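Uncharacterized protein (Photobacterium profundum, PDB 4I45) probably acts as a hydrolase of the 4-hydroxybenzoyl-CoA thioesterase family, splitting thioesters, and binds a magnesium ion. Local coordinates at residues V59-M64 with D109-C114. Numbering follows the deposited sequence. Where two conformers were deposited one is given.
Sequences VYKANM and DIEMVC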
ATOM      1  N   VAL A  59      14.156  12.474   1.337  1.00 15.55           N
ATOM      2  CA  VAL A  59      14.225  12.103   2.741  1.00 14.79           C
ATOM      3  C   VAL A  59      15.502  11.326   2.983  1.00 13.63           C
ATOM      4  O   VAL A  59      15.730  10.267   2.399  1.00 14.39           O
ATOM      5  CB  VAL A  59      13.017  11.276   3.171  1.00 15.40           C
ATOM      6  CG1 VAL A  59      13.119  10.799   4.703  1.00 16.05           C
ATOM      7  CG2 VAL A  59      11.742  12.066   2.940  1.00 18.71           C
ATOM      8  N   TYR A  60      16.331  11.866   3.862  1.00 13.09           N
ATOM      9  CA  TYR A  60      17.553  11.212   4.277  1.00 13.96           C
ATOM     10  C   TYR A  60      17.382  10.383   5.565  1.00 12.89           C
ATOM     11  O   TYR A  60      17.900   9.276   5.662  1.00 13.94           O
ATOM     12  CB  TYR A  60      18.670  12.291   4.374  1.00 14.83           C
ATOM     13  CG  TYR A  60      19.966  11.785   4.912  1.00 15.69           C
ATOM     14  CD1 TYR A  60      20.531  10.618   4.428  1.00 15.57           C
ATOM     15  CD2 TYR A  60      20.630  12.459   5.929  1.00 18.95           C
ATOM     16  CE1 TYR A  60      21.754  10.146   4.903  1.00 18.65           C
ATOM     17  CE2 TYR A  60      21.840  11.982   6.433  1.00 22.33           C
ATOM     18  CZ  TYR A  60      22.397  10.820   5.909  1.00 19.62           C
ATOM     19  OH  TYR A  60      23.587  10.354   6.409  1.00 25.75           O
ATOM     20  N   LYS A  61      16.678  10.953   6.535  1.00 12.69           N
ATOM     21  CA  LYS A  61      16.448  10.234   7.793  1.00 13.49           C
ATOM     22  C   LYS A  61      15.035  10.483   8.207  1.00 13.89           C
ATOM     23  O   LYS A  61      14.480  11.547   8.023  1.00 13.77           O
ATOM     24  CB  LYS A  61      17.399  10.710   8.898  1.00 14.98           C
ATOM     25  CG  LYS A  61      18.835  10.285   8.675  1.00 17.43           C
ATOM     26  CD  LYS A  61      19.755  10.797   9.758  1.00 17.85           C
ATOM     27  CE  LYS A  61      21.210  10.421   9.577  1.00 24.17           C
ATOM     28  NZ  LYS A  61      22.084  11.044  10.643  1.00 26.75           N
ATOM     29  N   ALA A  62      14.467   9.438   8.822  1.00 12.67           N
ATOM     30  CA  ALA A  62      13.149   9.484   9.475  1.00 13.01           C
ATOM     31  C   ALA A  62      13.187   8.688  10.784  1.00 12.91           C
ATOM     32  O   ALA A  62      13.492   7.503  10.777  1.00 14.17           O
ATOM     33  CB  ALA A  62      12.117   8.939   8.578  1.00 13.93           C
ATOM     34  N   ASN A  63      12.994   9.419  11.876  1.00 13.44           N
ATOM     35  CA  ASN A  63      12.972   8.800  13.208  1.00 13.62           C
ATOM     36  C   ASN A  63      11.578   8.889  13.758  1.00 12.70           C
ATOM     37  O   ASN A  63      11.077   9.975  13.988  1.00 15.19           O
ATOM     38  CB  ASN A  63      13.927   9.494  14.135  1.00 14.70           C
ATOM     39  CG  ASN A  63      15.367   9.311  13.713  1.00 16.63           C
ATOM     40  OD1 ASN A  63      15.694   8.533  12.802  1.00 19.28           O
ATOM     41  ND2 ASN A  63      16.244  10.024  14.374  1.00 28.77           N
ATOM     42  N   MET A  64      10.973   7.719  13.932  1.00 12.99           N
ATOM     43  CA  MET A  64       9.572   7.533  14.317  0.70 12.34           C
ATOM     44  C   MET A  64       9.450   7.013  15.766  1.00 11.99           C
ATOM     45  O   MET A  64      10.223   6.120  16.155  1.00 14.10           O
ATOM     46  CB  MET A  64       8.915   6.504  13.384  0.70 12.20           C
ATOM     47  CG  MET A  64       8.934   6.902  11.866  0.70 12.38           C
ATOM     48  SD  MET A  64       7.877   8.328  11.478  0.70 14.86           S
ATOM     49  CE  MET A  64       6.225   7.617  11.488  0.70 15.03           C
ATOM     50  N   ASP A 109      10.582  12.728  13.285  1.00 13.25           N
ATOM     51  CA  ASP A 109      11.586  13.747  12.957  1.00 13.11           C
ATOM     52  C   ASP A 109      12.196  13.306  11.635  1.00 11.48           C
ATOM     53  O   ASP A 109      12.824  12.266  11.521  1.00 13.12           O
ATOM     54  CB  ASP A 109      12.661  13.821  14.022  1.00 14.11           C
ATOM     55  CG  ASP A 109      12.153  14.346  15.332  1.00 17.61           C
ATOM     56  OD1 ASP A 109      11.549  15.437  15.351  1.00 21.43           O
ATOM     57  OD2 ASP A 109      12.392  13.652  16.346  1.00 24.87           O
ATOM     58  N   ILE A 110      11.967  14.147  10.635  1.00 13.60           N
ATOM     59  CA  ILE A 110      12.354  13.856   9.237  1.00 14.59           C
ATOM     60  C   ILE A 110      13.398  14.874   8.757  1.00 14.90           C
ATOM     61  O   ILE A 110      13.211  16.067   8.925  1.00 17.54           O
ATOM     62  CB  ILE A 110      11.114  13.867   8.276  1.00 16.13           C
ATOM     63  CG1 ILE A 110      10.145  12.658   8.489  1.00 24.37           C
ATOM     64  CG2 ILE A 110      11.533  13.800   6.824  1.00 18.20           C
ATOM     65  CD1 ILE A 110       9.870  12.203   9.833  1.00 25.43           C
ATOM     66  N   GLU A 111      14.511  14.354   8.261  1.00 14.66           N
ATOM     67  CA  GLU A 111      15.557  15.202   7.667  0.50 14.20           C
ATOM     68  C   GLU A 111      15.504  15.037   6.172  1.00 13.19           C
ATOM     69  O   GLU A 111      15.667  13.917   5.660  1.00 14.39           O
ATOM     70  CB  GLU A 111      16.971  14.832   8.130  0.50 14.87           C
ATOM     71  CG  GLU A 111      17.135  14.719   9.628  0.50 16.55           C
ATOM     72  CD  GLU A 111      18.592  14.613  10.075  0.50 19.28           C
ATOM     73  OE1 GLU A 111      19.460  14.323   9.217  0.50 21.21           O
ATOM     74  OE2 GLU A 111      18.861  14.813  11.283  0.50 21.11           O
ATOM     75  N   MET A 112      15.313  16.169   5.509  1.00 14.64           N
ATOM     76  CA  MET A 112      15.295  16.198   4.056  0.70 14.95           C
ATOM     77  C   MET A 112      16.478  17.008   3.530  1.00 15.46           C
ATOM     78  O   MET A 112      16.826  18.041   4.084  1.00 17.74           O
ATOM     79  CB  MET A 112      14.006  16.797   3.529  0.70 17.10           C
ATOM     80  CG  MET A 112      12.762  16.066   4.040  0.70 20.78           C
ATOM     81  SD  MET A 112      11.350  16.089   2.903  0.70 29.19           S
ATOM     82  CE  MET A 112      12.014  15.350   1.436  0.70 22.69           C
ATOM     83  N   VAL A 113      17.083  16.472   2.482  1.00 15.70           N
ATOM     84  CA  VAL A 113      18.197  17.137   1.822  1.00 15.81           C
ATOM     85  C   VAL A 113      17.763  17.604   0.440  1.00 15.38           C
ATOM     86  O   VAL A 113      16.897  17.039  -0.209  1.00 17.23           O
ATOM     87  CB  VAL A 113      19.393  16.201   1.730  1.00 17.70           C
ATOM     88  CG1 VAL A 113      19.906  15.906   3.145  1.00 19.48           C
ATOM     89  CG2 VAL A 113      19.035  14.932   0.953  1.00 20.21           C
ATOM     90  N   CYS A 114      18.455  18.641  -0.006  1.00 16.37           N
ATOM     91  CA  CYS A 114      18.243  19.266  -1.304  1.00 17.35           C
ATOM     92  C   CYS A 114      19.435  18.855  -2.187  1.00 16.94           C
ATOM     93  O   CYS A 114      20.586  19.164  -1.879  1.00 18.76           O
ATOM     94  CB  CYS A 114      18.168  20.776  -1.116  1.00 19.03           C
ATOM     95  SG  CYS A 114      17.947  21.679  -2.615  1.00 22.14           S
TER
HETATM   96  O   HOH W   1      21.912  13.736   9.929  1.00 29.97           O
HETATM   97  O   HOH W   2      11.182  11.189  16.619  1.00 26.55           O
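A classic beta bulge joins Tyr-60 and Lys-61 to Glu-111, where strand 56-66 runs antiparallel beside strand 106-115 in the hotdog sheet. The helix-like backbone of Tyr-60 (psi -43°) turns two successive N-H groups to Glu-111 O: Tyr-60 N at 2.8 Å, almost in line with the carbonyl, and Lys-61 N through a longer bond of 3.3 Å, in the carbonyl plane on a lone pair. Beyond the bulge the regular pattern resumes, Glu-111 N giving a 2.8 Å bond to Lys-61 O and Asn-63 exchanging two backbone bonds with Asp-109. On one face Lys-61 and Glu-111 run side by side, long chains whose charged ends reach water. In one Glu-111 conformer Lys-61 NZ stays 4.4 Å from Glu-111 OE1, beyond a salt bridge, and a water joins them. Asp-109 turns OD1 to a salt bridge with Arg-93, while a second water links its OD2 to Asn-63 O. The other face, Val-59, Ala-62, Ile-110 and Met-112, is apolar; Val-59 and Met-112 touch Arg-37 of helix 28-40. Val-59 CG1 meets Ile-110 CG2, and in one Met-112 conformer a bend at chi3 (58°) brings Met-112 CE 3.6 Å from Val-59 CG2. Residues 61-64 also pair with a strand of the second subunit, continuing the sheet across the interface, as in hotdog-fold dimers.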